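Local coordinates for protein esterase D (Lactobacillus rhamnosus, PDB 3DYI) that probably hydrolyses carboxylic esters, as a serine hydrolase of the alpha/beta-hydrolase clan, at residues S125-G130 with Y204-A209. Numbering follows the deposited sequence.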
loop_
_atom_site.group_PDB
_atom_site.type_symbol
_atom_site.label_atom_id
_atom_site.label_comp_id
_atom_site.label_asym_id
_atom_site.label_seq_id
_atom_site.Cartn_x
_atom_site.Cartn_y
_atom_site.Cartn_z
ATOM N N SER A 125 3.102 -3.454 5.730
ATOM C CA SER A 125 1.886 -2.863 6.287
ATOM C C SER A 125 1.300 -3.775 7.367
ATOM O O SER A 125 0.418 -4.592 7.083
ATOM C CB SER A 125 0.855 -2.595 5.187
ATOM O OG SER A 125 -0.222 -1.804 5.677
ATOM N N PRO A 126 1.805 -3.653 8.609
ATOM C CA PRO A 126 1.360 -4.493 9.730
ATOM C C PRO A 126 -0.120 -4.321 10.118
ATOM O O PRO A 126 -0.663 -5.170 10.826
ATOM C CB PRO A 126 2.275 -4.054 10.878
ATOM C CG PRO A 126 3.461 -3.412 10.206
ATOM C CD PRO A 126 2.875 -2.728 9.018
ATOM N N ILE A 127 -0.751 -3.240 9.649
ATOM C CA ILE A 127 -2.176 -2.932 9.898
ATOM C C ILE A 127 -2.444 -2.506 11.346
ATOM O O ILE A 127 -2.938 -1.402 11.597
ATOM C CB ILE A 127 -3.151 -4.094 9.483
ATOM C CG1 ILE A 127 -2.854 -4.615 8.064
ATOM C CG2 ILE A 127 -4.612 -3.655 9.636
ATOM C CD1 ILE A 127 -3.003 -3.589 6.944
ATOM N N LEU A 128 -2.129 -3.387 12.289
ATOM C CA LEU A 128 -2.207 -3.055 13.709
ATOM C C LEU A 128 -1.308 -1.848 13.991
ATOM O O LEU A 128 -0.123 -1.867 13.653
ATOM C CB LEU A 128 -1.790 -4.259 14.561
ATOM C CG LEU A 128 -2.768 -5.438 14.683
ATOM C CD1 LEU A 128 -3.016 -6.148 13.351
ATOM C CD2 LEU A 128 -2.237 -6.426 15.701
ATOM N N PRO A 129 -1.881 -0.771 14.559
ATOM C CA PRO A 129 -1.104 0.431 14.876
ATOM C C PRO A 129 -0.060 0.210 15.965
ATOM O O PRO A 129 -0.261 -0.590 16.876
ATOM C CB PRO A 129 -2.165 1.422 15.375
ATOM C CG PRO A 129 -3.455 0.888 14.880
ATOM C CD PRO A 129 -3.305 -0.598 14.891
ATOM N N GLY A 130 1.056 0.919 15.855
ATOM C CA GLY A 130 2.126 0.806 16.831
ATOM C C GLY A 130 3.113 1.934 16.663
ATOM O O GLY A 130 2.853 2.900 15.933
ATOM N N TYR A 204 3.761 -9.984 12.549
ATOM C CA TYR A 204 3.494 -11.308 13.128
ATOM C C TYR A 204 2.103 -11.364 13.748
ATOM O O TYR A 204 1.433 -12.395 13.700
ATOM C CB TYR A 204 4.550 -11.688 14.170
ATOM C CG TYR A 204 5.939 -11.848 13.597
ATOM C CD1 TYR A 204 6.315 -13.028 12.954
ATOM C CD2 TYR A 204 6.879 -10.817 13.700
ATOM C CE1 TYR A 204 7.591 -13.185 12.425
ATOM C CE2 TYR A 204 8.157 -10.962 13.176
ATOM C CZ TYR A 204 8.504 -12.148 12.538
ATOM O OH TYR A 204 9.762 -12.299 12.015
ATOM N N GLN A 205 1.678 -10.248 14.327
ATOM C CA GLN A 205 0.344 -10.154 14.906
ATOM C C GLN A 205 -0.739 -10.115 13.816
ATOM O O GLN A 205 -1.811 -10.705 13.983
ATOM C CB GLN A 205 0.258 -8.961 15.861
ATOM C CG GLN A 205 1.063 -9.185 17.144
ATOM C CD GLN A 205 1.157 -7.950 18.031
ATOM O OE1 GLN A 205 2.212 -7.670 18.605
ATOM N NE2 GLN A 205 0.057 -7.210 18.152
ATOM N N LEU A 206 -0.443 -9.448 12.699
ATOM C CA LEU A 206 -1.321 -9.467 11.526
ATOM C C LEU A 206 -1.517 -10.904 11.045
ATOM O O LEU A 206 -2.649 -11.357 10.880
ATOM C CB LEU A 206 -0.749 -8.606 10.392
ATOM C CG LEU A 206 -1.430 -8.718 9.021
ATOM C CD1 LEU A 206 -2.893 -8.269 9.067
ATOM C CD2 LEU A 206 -0.664 -7.929 7.965
ATOM N N ARG A 207 -0.403 -11.607 10.838
ATOM C CA ARG A 207 -0.412 -13.029 10.483
ATOM C C ARG A 207 -1.329 -13.838 11.406
ATOM O O ARG A 207 -2.183 -14.591 10.937
ATOM C CB ARG A 207 1.014 -13.585 10.549
ATOM C CG ARG A 207 1.131 -15.079 10.233
ATOM C CD ARG A 207 2.456 -15.656 10.742
ATOM N NE ARG A 207 2.564 -15.605 12.204
ATOM C CZ ARG A 207 3.670 -15.885 12.888
ATOM N NH1 ARG A 207 4.781 -16.237 12.251
ATOM N NH2 ARG A 207 3.663 -15.808 14.215
ATOM N N ASP A 208 -1.152 -13.657 12.714
ATOM C CA ASP A 208 -1.866 -14.455 13.721
ATOM C C ASP A 208 -3.348 -14.092 13.840
ATOM O O ASP A 208 -4.158 -14.903 14.316
ATOM C CB ASP A 208 -1.176 -14.333 15.087
ATOM C CG ASP A 208 0.231 -14.932 15.100
ATOM O OD1 ASP A 208 0.604 -15.648 14.151
ATOM O OD2 ASP A 208 0.962 -14.690 16.081
ATOM N N ALA A 209 -3.700 -12.886 13.400
ATOM C CA ALA A 209 -5.092 -12.420 13.433
ATOM C C ALA A 209 -5.940 -12.968 12.283
ATOM O O ALA A 209 -7.173 -12.966 12.358
ATOM C CB ALA A 209 -5.141 -10.901 13.437
#
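Pro126 and Leu206 bring the backbones closest, their CA atoms 5.9 Å apart, where an irregular loop passes one flank of a helix; no hydrogen bond joins the two, and they meet in van der Waals contact, partly between apolar side chains and partly of Leu206 carbons against loop carbonyls. Leu206 carries much of the helix side. With CG anti to its own backbone N (chi1 170°), its methyls reach the loop, CD1 3.8 Å from Ile127 CG1 and CD2 3.6 Å from Ser125 O. Leu206 CB lies 3.5 Å from Pro126 O. Leucine suits a place where two methyls spread over backbone and side chain at once. Leu128 N bonds back to Pro126 O (2.7 Å), closing a classic gamma turn centred on Ile127, and the side chains of Ile127 and Leu128 both set out toward the helix. In the alpha/beta-hydrolase fold this loop follows parallel strand 119-123, beside the predicted active site: Ser125 OG hydrogen-bonds Ser101 O, the backbone carbonyl of the predicted nucleophile. The bulky apolar side chain of Ile127 suits its buried spot between Leu206, Met108 and Val176. Leu128 reaches adjacent helix residues, CD1 4.1 Å from Leu206 CA, while CD2 meets Gln205 CB (3.6 Å) and Gln205 NE2 (3.4 Å). Gln205 crosses Leu128 at about a right angle at the exposed margin, where a long polar residue can pack and still meet solvent.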